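Local coordinates for protein alpha-rhamnosidase (PDB 6I60) that probably catalyses the hydrolysis of terminal non-reducing alpha-L-rhamnose residues in alpha-L-rhamnosides, releasing rhamnose from them, at residues T759-T764 and H820-S825; E209-R214 and T230-S235; S883-V888 and S934-F939; S31-K36 and S54-H59. All coordinates share one frame; numbering follows the deposited sequence.

Interaction 1. Residues T759-T764 and H820-S825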
loop_
_atom_site.group_PDB
_atom_site.type_symbol
_atom_site.label_atom_id
_atom_site.label_comp_id
_atom_site.label_asym_id
_atom_site.label_seq_id
_atom_site.Cartn_x
_atom_site.Cartn_y
_atom_site.Cartn_z
ATOM N N THR A 759 -3.170 -10.570 -23.124
ATOM C CA THR A 759 -2.040 -9.858 -22.547
ATOM C C THR A 759 -1.800 -10.317 -21.117
ATOM O O THR A 759 -2.731 -10.698 -20.402
ATOM C CB THR A 759 -2.275 -8.343 -22.563
ATOM O OG1 THR A 759 -3.525 -8.045 -21.925
ATOM C CG2 THR A 759 -2.304 -7.820 -23.991
ATOM N N GLY A 760 -0.538 -10.263 -20.703
ATOM C CA GLY A 760 -0.157 -10.585 -19.344
ATOM C C GLY A 760 -0.354 -9.410 -18.409
ATOM O O GLY A 760 -1.128 -8.486 -18.674
ATOM N N ILE A 761 0.376 -9.443 -17.292
ATOM C CA ILE A 761 0.209 -8.407 -16.278
ATOM C C ILE A 761 0.746 -7.067 -16.767
ATOM O O ILE A 761 0.220 -6.009 -16.398
ATOM C CB ILE A 761 0.877 -8.837 -14.958
ATOM C CG1 ILE A 761 2.380 -9.043 -15.147
ATOM C CG2 ILE A 761 0.247 -10.113 -14.432
ATOM C CD1 ILE A 761 3.129 -9.203 -13.847
ATOM N N VAL A 762 1.783 -7.080 -17.608
ATOM C CA VAL A 762 2.412 -5.834 -18.041
ATOM C C VAL A 762 1.523 -5.105 -19.041
ATOM O O VAL A 762 1.194 -3.927 -18.860
ATOM C CB VAL A 762 3.808 -6.111 -18.629
ATOM C CG1 VAL A 762 4.282 -4.919 -19.448
ATOM C CG2 VAL A 762 4.802 -6.441 -17.522
ATOM N N ALA A 763 1.122 -5.793 -20.111
ATOM C CA ALA A 763 0.368 -5.146 -21.176
ATOM C C ALA A 763 -1.085 -4.884 -20.801
ATOM O O ALA A 763 -1.707 -3.991 -21.389
ATOM C CB ALA A 763 0.434 -5.986 -22.451
ATOM N N THR A 764 -1.645 -5.634 -19.846
ATOM C CA THR A 764 -3.002 -5.343 -19.395
ATOM C C THR A 764 -3.082 -3.977 -18.729
ATOM O O THR A 764 -4.123 -3.314 -18.794
ATOM C CB THR A 764 -3.493 -6.426 -18.432
ATOM O OG1 THR A 764 -3.207 -7.719 -18.976
ATOM C CG2 THR A 764 -4.992 -6.302 -18.205
ATOM N N HIS A 820 -4.396 -12.511 -6.078
ATOM C CA HIS A 820 -3.298 -11.722 -6.609
ATOM C C HIS A 820 -3.766 -10.313 -6.953
ATOM O O HIS A 820 -4.957 -10.054 -7.143
ATOM C CB HIS A 820 -2.693 -12.390 -7.845
ATOM C CG HIS A 820 -1.543 -13.297 -7.535
ATOM N ND1 HIS A 820 -1.620 -14.295 -6.587
ATOM C CD2 HIS A 820 -0.287 -13.351 -8.039
ATOM C CE1 HIS A 820 -0.461 -14.930 -6.527
ATOM N NE2 HIS A 820 0.364 -14.375 -7.396
ATOM N N ILE A 821 -2.802 -9.401 -7.034
ATOM C CA ILE A 821 -3.081 -7.987 -7.254
ATOM C C ILE A 821 -2.446 -7.450 -8.529
ATOM O O ILE A 821 -2.740 -6.306 -8.913
ATOM C CB ILE A 821 -2.638 -7.141 -6.039
ATOM C CG1 ILE A 821 -3.269 -5.744 -6.062
ATOM C CG2 ILE A 821 -1.118 -7.065 -5.962
ATOM C CD1 ILE A 821 -4.730 -5.735 -6.449
ATOM N N MET A 822 -1.608 -8.233 -9.214
ATOM C CA MET A 822 -0.907 -7.716 -10.386
ATOM C C MET A 822 -1.877 -7.334 -11.498
ATOM O O MET A 822 -1.661 -6.344 -12.207
ATOM C CB MET A 822 0.107 -8.745 -10.886
ATOM C CG MET A 822 -0.376 -10.184 -10.808
ATOM S SD MET A 822 0.942 -11.364 -11.163
ATOM C CE MET A 822 0.005 -12.738 -11.824
ATOM N N PHE A 823 -2.956 -8.098 -11.660
ATOM C CA PHE A 823 -3.941 -7.805 -12.695
ATOM C C PHE A 823 -4.950 -6.739 -12.279
ATOM O O PHE A 823 -5.880 -6.463 -13.044
ATOM C CB PHE A 823 -4.684 -9.085 -13.095
ATOM C CG PHE A 823 -3.946 -9.930 -14.098
ATOM C CD1 PHE A 823 -3.642 -9.434 -15.355
ATOM C CD2 PHE A 823 -3.556 -11.223 -13.781
ATOM C CE1 PHE A 823 -2.963 -10.210 -16.277
ATOM C CE2 PHE A 823 -2.878 -12.003 -14.700
ATOM C CZ PHE A 823 -2.582 -11.496 -15.950
ATOM N N GLY A 824 -4.791 -6.132 -11.102
ATOM C CA GLY A 824 -5.733 -5.158 -10.588
ATOM C C GLY A 824 -5.612 -3.757 -11.140
ATOM O O GLY A 824 -6.317 -2.857 -10.676
ATOM N N SER A 825 -4.742 -3.537 -12.129
ATOM C CA SER A 825 -4.545 -2.203 -12.684
ATOM C C SER A 825 -5.767 -1.676 -13.424
ATOM O O SER A 825 -5.796 -0.488 -13.763
ATOM C CB SER A 825 -3.339 -2.201 -13.623
ATOM O OG SER A 825 -3.281 -3.392 -14.387
HETATM O O HOH W 1 -5.181 -2.549 -16.305
#
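Ile761 packs on Met822 and Phe823 in a buried, mainly apolar contact inside the (alpha/alpha)6 barrel of the six-hairpin glycosidase domain, where the start of helix 761-773 meets the loop ahead of helix 826-835. One methyl group does most of the work. Ile761 CG2 sits over a face of the Phe823 ring, 3.6 Å from its centroid and 16° off the normal, a CH-pi contact displaced toward CZ. The same methyl is met by the Met822 side chain, with SD of Met822 3.6 Å from CG2 of Ile761 and the neighbouring CG and CE of Met822 almost as near. With chi1 of 61°, Ile761 turns CG2 beside its own backbone N, which brings that branch within touch of both the ring and the thioether. The far end of the Phe823 ring reaches back along the chain, its CE1 lying 3.5 Å from C of Gly760. Were Phe823 an alanine, a gap would probably open beside Gly760 and the Ile761 methyl would lose the ring it rests on. Around the contact, Asp612 takes hydrogen bonds from the N-H groups of Gly760 and Ala763, which probably helps to hold the chain where helix 761-773 begins, and Trp807 meets the Phe823 ring with its plane at about 50°. A polar link between the segments runs through a water that donates to Thr764 O at 2.8 Å and is hydrogen-bonded to Ser825 OG, also at 2.8 Å.

Interaction 2. Residues E209-R214 and T230-S235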
loop_
_atom_site.group_PDB
_atom_site.type_symbol
_atom_site.label_atom_id
_atom_site.label_comp_id
_atom_site.label_asym_id
_atom_site.label_seq_id
_atom_site.Cartn_x
_atom_site.Cartn_y
_atom_site.Cartn_z
ATOM N N GLU A 209 -2.045 -4.546 30.824
ATOM C CA GLU A 209 -2.837 -4.076 29.696
ATOM C C GLU A 209 -2.003 -4.069 28.422
ATOM O O GLU A 209 -0.825 -3.699 28.439
ATOM C CB GLU A 209 -3.387 -2.675 29.964
ATOM C CG GLU A 209 -4.191 -2.558 31.248
ATOM C CD GLU A 209 -3.880 -1.288 32.012
ATOM O OE1 GLU A 209 -4.831 -0.597 32.434
ATOM O OE2 GLU A 209 -2.683 -0.980 32.191
ATOM N N ARG A 210 -2.621 -4.487 27.319
ATOM C CA ARG A 210 -1.977 -4.393 26.017
ATOM C C ARG A 210 -1.854 -2.932 25.605
ATOM O O ARG A 210 -2.735 -2.114 25.885
ATOM C CB ARG A 210 -2.768 -5.177 24.972
ATOM C CG ARG A 210 -1.935 -5.699 23.813
ATOM C CD ARG A 210 -2.809 -5.934 22.594
ATOM N NE ARG A 210 -2.148 -6.735 21.566
ATOM C CZ ARG A 210 -1.670 -6.241 20.427
ATOM N NH1 ARG A 210 -1.092 -7.046 19.545
ATOM N NH2 ARG A 210 -1.769 -4.943 20.167
ATOM N N ILE A 211 -0.754 -2.605 24.932
ATOM C CA ILE A 211 -0.400 -1.211 24.689
ATOM C C ILE A 211 -0.803 -0.782 23.284
ATOM O O ILE A 211 -1.535 0.200 23.107
ATOM C CB ILE A 211 1.106 -0.985 24.918
ATOM C CG1 ILE A 211 1.461 -1.213 26.392
ATOM C CG2 ILE A 211 1.513 0.409 24.471
ATOM C CD1 ILE A 211 0.691 -0.333 27.355
ATOM N N GLY A 212 -0.330 -1.511 22.277
ATOM C CA GLY A 212 -0.490 -1.062 20.909
ATOM C C GLY A 212 -1.880 -1.311 20.356
ATOM O O GLY A 212 -2.570 -2.260 20.725
ATOM N N ASP A 213 -2.292 -0.423 19.454
ATOM C CA ASP A 213 -3.485 -0.615 18.643
ATOM C C ASP A 213 -3.177 -1.314 17.327
ATOM O O ASP A 213 -4.032 -1.340 16.436
ATOM C CB ASP A 213 -4.163 0.731 18.371
ATOM N N ARG A 214 -1.981 -1.875 17.189
ATOM C CA ARG A 214 -1.534 -2.517 15.965
ATOM C C ARG A 214 -1.219 -3.984 16.228
ATOM O O ARG A 214 -1.128 -4.434 17.373
ATOM C CB ARG A 214 -0.304 -1.801 15.394
ATOM C CG ARG A 214 -0.283 -0.308 15.668
ATOM C CD ARG A 214 1.138 0.198 15.850
ATOM N NE ARG A 214 1.197 1.656 15.894
ATOM C CZ ARG A 214 2.183 2.378 15.373
ATOM N NH1 ARG A 214 3.195 1.773 14.766
ATOM N NH2 ARG A 214 2.159 3.703 15.456
ATOM N N THR A 230 8.977 1.049 17.090
ATOM C CA THR A 230 7.713 1.724 17.342
ATOM C C THR A 230 7.754 2.405 18.704
ATOM O O THR A 230 8.280 1.848 19.672
ATOM C CB THR A 230 6.544 0.735 17.284
ATOM O OG1 THR A 230 6.594 0.004 16.053
ATOM C CG2 THR A 230 5.214 1.465 17.379
ATOM N N VAL A 231 7.204 3.615 18.773
ATOM C CA VAL A 231 7.108 4.377 20.013
ATOM C C VAL A 231 5.646 4.436 20.431
ATOM O O VAL A 231 4.766 4.718 19.608
ATOM C CB VAL A 231 7.696 5.790 19.860
ATOM C CG1 VAL A 231 7.169 6.442 18.608
ATOM C CG2 VAL A 231 7.361 6.636 21.079
ATOM N N TYR A 232 5.388 4.168 21.707
ATOM C CA TYR A 232 4.040 4.164 22.250
ATOM C C TYR A 232 3.925 5.176 23.383
ATOM O O TYR A 232 4.904 5.478 24.073
ATOM C CB TYR A 232 3.654 2.773 22.762
ATOM C CG TYR A 232 3.476 1.745 21.671
ATOM C CD1 TYR A 232 2.366 1.773 20.837
ATOM C CD2 TYR A 232 4.415 0.741 21.479
ATOM C CE1 TYR A 232 2.198 0.833 19.838
ATOM C CE2 TYR A 232 4.255 -0.205 20.484
ATOM C CZ TYR A 232 3.145 -0.156 19.667
ATOM O OH TYR A 232 2.986 -1.097 18.675
ATOM N N ASP A 233 2.715 5.698 23.564
ATOM C CA ASP A 233 2.401 6.609 24.658
ATOM C C ASP A 233 1.784 5.789 25.784
ATOM O O ASP A 233 0.638 5.341 25.679
ATOM C CB ASP A 233 1.459 7.718 24.196
ATOM C CG ASP A 233 0.767 8.416 25.352
ATOM O OD1 ASP A 233 1.453 8.779 26.331
ATOM O OD2 ASP A 233 -0.466 8.600 25.284
ATOM N N VAL A 234 2.544 5.591 26.856
ATOM C CA VAL A 234 2.095 4.769 27.974
ATOM C C VAL A 234 1.993 5.629 29.225
ATOM O O VAL A 234 2.215 5.148 30.341
ATOM C CB VAL A 234 3.037 3.573 28.198
ATOM C CG1 VAL A 234 2.958 2.618 27.021
ATOM C CG2 VAL A 234 4.467 4.054 28.405
ATOM N N SER A 235 1.654 6.907 29.044
ATOM C CA SER A 235 1.523 7.811 30.182
ATOM C C SER A 235 0.468 7.309 31.159
ATOM O O SER A 235 0.769 7.003 32.319
ATOM C CB SER A 235 1.185 9.219 29.694
ATOM O OG SER A 235 2.245 9.758 28.927
#
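Ile211, Gly212 and Arg214 lie against Thr230, Tyr232 and Val234 in a partly buried contact between the two layers of a beta-sandwich in the alpha-L-rhamnosidase N-terminal domain. The chain leaving strand 209-210, which pairs with strand 201-206, meets strand 226-233 of a different sheet, so side chains rather than backbone bonds make the join. The apolar part centres on Ile211, whose chi1 of -65° puts CG1 beside the backbone N and leaves CG2 for the facing layer; CG2 of Ile211 lies 3.6 Å from CB of Tyr232 and 3.7 Å from CG1 of Val234. The aromatic part is the Tyr232 ring, held between backbone and methyl: Gly212 N lies over one face, CA of Gly212 comes 3.5 Å from CE1 of Tyr232, and Thr230 CG2 lies over the rim of the opposite face. Exchanging Tyr232 for a leucine is likely to open a gap between Gly212 and Thr230 and to leave the Tyr202 hydroxyl without the hydrogen bond that Tyr232 OH makes with it. The arginine contributes van der Waals packing: Thr230 CG2 rests over a face of the Arg214 guanidinium, 3.3 Å from NH1 of Arg214, and this flat group is turned 70° from the tyrosine ring. Thr230 directs its hydroxyl to Asp217 instead. Polar bonds shape the 209-214 turn itself. Arg210, salt-bridged to Glu203 through NH1, turns its guanidinium toward the loop's carbonyl groups, where NH2 of Arg210 donates to Arg214 O at 2.9 Å and 157°, lying in the carbonyl plane.

Interaction 3. Residues S883-V888 and S934-F939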
loop_
_atom_site.group_PDB
_atom_site.type_symbol
_atom_site.label_atom_id
_atom_site.label_comp_id
_atom_site.label_asym_id
_atom_site.label_seq_id
_atom_site.Cartn_x
_atom_site.Cartn_y
_atom_site.Cartn_z
ATOM N N SER A 883 -25.934 14.892 -18.080
ATOM C CA SER A 883 -25.626 15.672 -16.892
ATOM C C SER A 883 -24.172 15.469 -16.476
ATOM O O SER A 883 -23.538 14.466 -16.809
ATOM C CB SER A 883 -26.557 15.291 -15.738
ATOM O OG SER A 883 -27.906 15.598 -16.043
ATOM N N MET A 884 -23.649 16.444 -15.736
ATOM C CA MET A 884 -22.291 16.356 -15.216
ATOM C C MET A 884 -22.147 17.301 -14.034
ATOM O O MET A 884 -22.438 18.495 -14.156
ATOM C CB MET A 884 -21.260 16.690 -16.297
ATOM C CG MET A 884 -19.905 16.051 -16.063
ATOM S SD MET A 884 -18.711 16.469 -17.344
ATOM C CE MET A 884 -19.777 16.587 -18.774
ATOM N N ARG A 885 -21.698 16.769 -12.898
ATOM C CA ARG A 885 -21.466 17.561 -11.695
ATOM C C ARG A 885 -20.059 17.284 -11.192
ATOM O O ARG A 885 -19.722 16.135 -10.888
ATOM C CB ARG A 885 -22.493 17.242 -10.606
ATOM C CG ARG A 885 -22.363 18.119 -9.372
ATOM C CD ARG A 885 -23.142 17.554 -8.200
ATOM N NE ARG A 885 -23.360 18.554 -7.158
ATOM C CZ ARG A 885 -22.602 18.683 -6.074
ATOM N NH1 ARG A 885 -21.570 17.872 -5.883
ATOM N NH2 ARG A 885 -22.879 19.622 -5.180
ATOM N N ILE A 886 -19.242 18.332 -11.102
ATOM C CA ILE A 886 -17.859 18.199 -10.668
ATOM C C ILE A 886 -17.645 19.036 -9.414
ATOM O O ILE A 886 -18.424 19.938 -9.092
ATOM C CB ILE A 886 -16.857 18.610 -11.767
ATOM C CG1 ILE A 886 -16.928 20.118 -12.016
ATOM C CG2 ILE A 886 -17.123 17.836 -13.049
ATOM C CD1 ILE A 886 -15.699 20.682 -12.699
ATOM N N SER A 887 -16.569 18.718 -8.700
ATOM C CA SER A 887 -16.179 19.452 -7.502
ATOM C C SER A 887 -14.670 19.628 -7.515
ATOM O O SER A 887 -13.929 18.644 -7.600
ATOM C CB SER A 887 -16.631 18.722 -6.235
ATOM O OG SER A 887 -18.000 18.976 -5.971
ATOM N N VAL A 888 -14.219 20.877 -7.439
ATOM C CA VAL A 888 -12.804 21.216 -7.453
ATOM C C VAL A 888 -12.475 21.885 -6.118
ATOM O O VAL A 888 -13.136 22.857 -5.755
ATOM C CB VAL A 888 -12.428 22.144 -8.619
ATOM C CG1 VAL A 888 -10.915 22.284 -8.726
ATOM C CG2 VAL A 888 -13.021 21.623 -9.921
ATOM N N SER A 934 -11.977 26.520 -8.262
ATOM C CA SER A 934 -12.508 25.779 -7.126
ATOM C C SER A 934 -14.019 25.966 -7.014
ATOM O O SER A 934 -14.566 27.015 -7.365
ATOM C CB SER A 934 -11.824 26.223 -5.831
ATOM O OG SER A 934 -12.174 27.551 -5.479
ATOM N N GLY A 935 -14.691 24.927 -6.527
ATOM C CA GLY A 935 -16.122 24.947 -6.304
ATOM C C GLY A 935 -16.816 23.781 -6.975
ATOM O O GLY A 935 -16.195 22.922 -7.600
ATOM N N SER A 936 -18.138 23.762 -6.834
ATOM C CA SER A 936 -18.988 22.740 -7.428
ATOM C C SER A 936 -19.765 23.329 -8.598
ATOM O O SER A 936 -20.287 24.444 -8.510
ATOM C CB SER A 936 -19.959 22.161 -6.394
ATOM O OG SER A 936 -19.288 21.856 -5.185
ATOM N N TYR A 937 -19.843 22.573 -9.691
ATOM C CA TYR A 937 -20.499 23.038 -10.904
ATOM C C TYR A 937 -21.361 21.926 -11.482
ATOM O O TYR A 937 -21.042 20.740 -11.357
ATOM C CB TYR A 937 -19.483 23.503 -11.955
ATOM C CG TYR A 937 -18.506 24.545 -11.460
ATOM C CD1 TYR A 937 -17.300 24.174 -10.881
ATOM C CD2 TYR A 937 -18.787 25.899 -11.577
ATOM C CE1 TYR A 937 -16.405 25.121 -10.429
ATOM C CE2 TYR A 937 -17.897 26.853 -11.127
ATOM C CZ TYR A 937 -16.707 26.458 -10.555
ATOM O OH TYR A 937 -15.814 27.403 -10.105
ATOM N N ASN A 938 -22.458 22.328 -12.125
ATOM C CA ASN A 938 -23.377 21.414 -12.793
ATOM C C ASN A 938 -23.491 21.824 -14.254
ATOM O O ASN A 938 -23.874 22.960 -14.555
ATOM C CB ASN A 938 -24.753 21.427 -12.123
ATOM C CG ASN A 938 -24.710 20.923 -10.694
ATOM O OD1 ASN A 938 -24.221 21.609 -9.798
ATOM N ND2 ASN A 938 -25.224 19.719 -10.475
ATOM N N PHE A 939 -23.160 20.903 -15.155
ATOM C CA PHE A 939 -23.208 21.149 -16.589
ATOM C C PHE A 939 -24.277 20.274 -17.230
ATOM O O PHE A 939 -24.466 19.118 -16.838
ATOM C CB PHE A 939 -21.844 20.885 -17.232
ATOM C CG PHE A 939 -20.735 21.719 -16.656
ATOM C CD1 PHE A 939 -19.869 21.190 -15.713
ATOM C CD2 PHE A 939 -20.566 23.037 -17.049
ATOM C CE1 PHE A 939 -18.850 21.956 -15.175
ATOM C CE2 PHE A 939 -19.548 23.809 -16.516
ATOM C CZ PHE A 939 -18.689 23.268 -15.579
#
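Met884 O receives the N-H of Phe939 at 2.7 Å and a nearly straight 175°, with the donor close to the direction of the carbonyl bond, and CA of Asn938 adds a CA-H...O contact to the same oxygen. The bond belongs to an antiparallel strand pair in the beta-sandwich at the C-terminal end of the chain, where strands 882-888 and 935-941 are central neighbours of one sheet. Hydrogen-bonded pairs, Met884 with Phe939, Ile886 with Tyr937 and Val888 with Gly935, alternate with the non-hydrogen-bonded pairs Arg885-Asn938 and Ser887-Ser936. The return bond from Met884 N to Phe939 O is weak. At the other end Gly935 N reaches Val888 O at 2.7 Å, and the backbone of Gly935 is in a conformation where a side chain would press on the preceding carbonyl oxygen. Met884, Ile886 and Phe939 point to the inner face and pack on strand 893-899 of the second sheet; CG1 of Ile886 meets the edge of the Phe939 ring, 4.1 Å from CE1. On the outer face Arg885, with CG anti to the backbone N (chi1 -175°), runs alongside Asn938, CG of Arg885 3.5 Å from ND2 of Asn938 and the guanidinium turned 70° from the amide. Ser934 OG bonds Glu64 N, tying this strand end to the N-terminal region. Further along the outer face, Ser887 OG and Ser936 OG share a hydrogen bond of 3.3 Å in which either may donate.

Interaction 4. Residues S31-K36 and S54-H59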
loop_
_atom_site.group_PDB
_atom_site.type_symbol
_atom_site.label_atom_id
_atom_site.label_comp_id
_atom_site.label_asym_id
_atom_site.label_seq_id
_atom_site.Cartn_x
_atom_site.Cartn_y
_atom_site.Cartn_z
ATOM N N SER A 31 -9.198 29.088 8.226
ATOM C CA SER A 31 -7.804 28.710 8.370
ATOM C C SER A 31 -7.565 27.340 7.742
ATOM O O SER A 31 -8.508 26.575 7.521
ATOM C CB SER A 31 -7.418 28.695 9.847
ATOM O OG SER A 31 -7.758 27.459 10.453
ATOM N N PRO A 32 -6.312 27.011 7.424
ATOM C CA PRO A 32 -6.021 25.674 6.892
ATOM C C PRO A 32 -6.445 24.585 7.868
ATOM O O PRO A 32 -6.346 24.743 9.087
ATOM C CB PRO A 32 -4.502 25.693 6.694
ATOM C CG PRO A 32 -4.167 27.132 6.524
ATOM C CD PRO A 32 -5.124 27.883 7.401
ATOM N N PHE A 33 -6.930 23.475 7.319
ATOM C CA PHE A 33 -7.431 22.364 8.111
ATOM C C PHE A 33 -6.751 21.074 7.671
ATOM O O PHE A 33 -6.070 21.021 6.643
ATOM C CB PHE A 33 -8.959 22.234 7.993
ATOM C CG PHE A 33 -9.437 21.909 6.605
ATOM C CD1 PHE A 33 -9.598 22.908 5.661
ATOM C CD2 PHE A 33 -9.732 20.602 6.247
ATOM C CE1 PHE A 33 -10.038 22.611 4.384
ATOM C CE2 PHE A 33 -10.173 20.299 4.973
ATOM C CZ PHE A 33 -10.326 21.305 4.039
ATOM N N ASP A 34 -6.956 20.028 8.471
ATOM C CA ASP A 34 -6.370 18.709 8.231
ATOM C C ASP A 34 -4.853 18.809 8.081
ATOM O O ASP A 34 -4.262 18.354 7.097
ATOM C CB ASP A 34 -7.003 18.038 7.010
ATOM C CG ASP A 34 -6.721 16.547 6.952
ATOM O OD1 ASP A 34 -6.110 16.015 7.906
ATOM O OD2 ASP A 34 -7.101 15.908 5.948
ATOM N N LEU A 35 -4.221 19.419 9.077
ATOM C CA LEU A 35 -2.780 19.624 9.057
ATOM C C LEU A 35 -2.076 18.313 9.384
ATOM O O LEU A 35 -2.329 17.705 10.431
ATOM C CB LEU A 35 -2.386 20.721 10.044
ATOM C CG LEU A 35 -2.490 22.149 9.507
ATOM C CD1 LEU A 35 -3.918 22.662 9.610
ATOM C CD2 LEU A 35 -1.538 23.059 10.259
ATOM N N LYS A 36 -1.192 17.878 8.491
ATOM C CA LYS A 36 -0.506 16.602 8.623
ATOM C C LYS A 36 0.998 16.828 8.659
ATOM O O LYS A 36 1.540 17.577 7.840
ATOM C CB LYS A 36 -0.871 15.661 7.470
ATOM C CG LYS A 36 -2.365 15.509 7.237
ATOM C CD LYS A 36 -2.750 14.058 6.994
ATOM C CE LYS A 36 -3.974 13.958 6.094
ATOM N NZ LYS A 36 -3.599 13.871 4.653
ATOM N N SER A 54 1.909 19.449 5.617
ATOM C CA SER A 54 0.878 19.590 4.600
ATOM C C SER A 54 -0.405 20.084 5.250
ATOM O O SER A 54 -0.591 19.975 6.465
ATOM C CB SER A 54 0.634 18.269 3.860
ATOM O OG SER A 54 0.733 17.165 4.744
ATOM N N TRP A 55 -1.293 20.629 4.419
ATOM C CA TRP A 55 -2.565 21.160 4.889
ATOM C C TRP A 55 -3.514 21.297 3.709
ATOM O O TRP A 55 -3.091 21.371 2.553
ATOM C CB TRP A 55 -2.388 22.512 5.585
ATOM C CG TRP A 55 -1.678 23.518 4.735
ATOM C CD1 TRP A 55 -2.224 24.298 3.757
ATOM C CD2 TRP A 55 -0.285 23.847 4.781
ATOM N NE1 TRP A 55 -1.257 25.095 3.192
ATOM C CE2 TRP A 55 -0.058 24.838 3.804
ATOM C CE3 TRP A 55 0.791 23.404 5.555
ATOM C CZ2 TRP A 55 1.199 25.390 3.581
ATOM C CZ3 TRP A 55 2.036 23.952 5.332
ATOM C CH2 TRP A 55 2.231 24.936 4.354
ATOM N N LYS A 56 -4.807 21.338 4.022
ATOM C CA LYS A 56 -5.865 21.535 3.043
ATOM C C LYS A 56 -6.514 22.899 3.244
ATOM O O LYS A 56 -6.404 23.513 4.309
ATOM C CB LYS A 56 -6.919 20.426 3.144
ATOM C CG LYS A 56 -6.369 19.031 2.909
ATOM C CD LYS A 56 -7.372 17.961 3.311
ATOM C CE LYS A 56 -6.845 16.565 3.005
ATOM N NZ LYS A 56 -6.561 16.382 1.554
ATOM N N LEU A 57 -7.206 23.369 2.207
ATOM C CA LEU A 57 -7.750 24.719 2.195
ATOM C C LEU A 57 -9.234 24.700 1.867
ATOM O O LEU A 57 -9.733 23.790 1.199
ATOM C CB LEU A 57 -7.012 25.606 1.187
ATOM C CG LEU A 57 -5.502 25.709 1.400
ATOM C CD1 LEU A 57 -4.844 26.417 0.231
ATOM C CD2 LEU A 57 -5.205 26.419 2.709
ATOM N N ARG A 58 -9.932 25.731 2.343
ATOM C CA ARG A 58 -11.360 25.898 2.109
ATOM C C ARG A 58 -11.669 27.388 2.099
ATOM O O ARG A 58 -11.199 28.124 2.971
ATOM C CB ARG A 58 -12.187 25.184 3.187
ATOM C CG ARG A 58 -13.654 25.588 3.221
ATOM C CD ARG A 58 -14.564 24.371 3.146
ATOM N NE ARG A 58 -15.898 24.645 3.677
ATOM C CZ ARG A 58 -16.786 23.705 3.987
ATOM N NH1 ARG A 58 -16.487 22.423 3.820
ATOM N NH2 ARG A 58 -17.975 24.047 4.465
ATOM N N HIS A 59 -12.450 27.828 1.118
ATOM C CA HIS A 59 -12.782 29.236 0.971
ATOM C C HIS A 59 -14.272 29.388 0.700
ATOM O O HIS A 59 -14.938 28.462 0.232
ATOM C CB HIS A 59 -11.972 29.887 -0.159
ATOM C CG HIS A 59 -11.797 31.365 -0.003
ATOM N ND1 HIS A 59 -12.713 32.277 -0.482
ATOM C CD2 HIS A 59 -10.811 32.090 0.575
ATOM C CE1 HIS A 59 -12.299 33.501 -0.205
ATOM N NE2 HIS A 59 -11.147 33.416 0.437
#
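The Phe33 ring lies across Lys56, so that CB of Lys56 sits over one face, 3.9 Å from the ring centroid and 21° off its normal, a CH-pi contact. Phe33 carries its ring between backbone N and carbonyl carbon (chi1 64°), which folds it back over the partner strand and turns an edge to the backbone of Leu57. Lys56 then continues alongside Asp34, the two pointing the same way, with CD of Lys56 3.7 Å from CB of Asp34. On the opposite, inward side Pro32 and Leu57 also run side by side, CG of Pro32 4.0 Å from CD2 of Leu57, while Leu35 crosses the Trp55 side chain with CG 3.9 Å from CB of Trp55; this side packs against strand 112-120 of the other sheet. Phe33 and Lys56 exchange two backbone bonds. Lys36 O takes both N and OG of Ser54, the N almost in line with the carbonyl at 2.9 Å and the hydroxyl from above its plane. Between these pairs one extra residue is accommodated as the chain corners at Asp34, whose backbone angles are left-handed. The result is a beta bulge on the edge strand of an immunoglobulin-like beta-sandwich, the N-terminal domain of this protein.

Overall arrangement
The four contacts hold four separate pairs of elements. Interaction 1 is fully buried and set where a helix start meets a loop, relying on a methyl over a ring with one water between backbone and serine. Interactions 3 and 4 each pair antiparallel strands through backbone bonds, regular in the C-terminal sandwich and interrupted by a bulge in the N-terminal one; both turn an apolar face inward, the outward one being polar in interaction 3 but including a phenyl ring in interaction 4. Interaction 2, partly buried, joins two sheets by side chains instead. Interactions 3 and 4 come within about 6 Å at their nearest atoms, without touching, whereas interaction 2 and interaction 3 have centres about 44 Å apart.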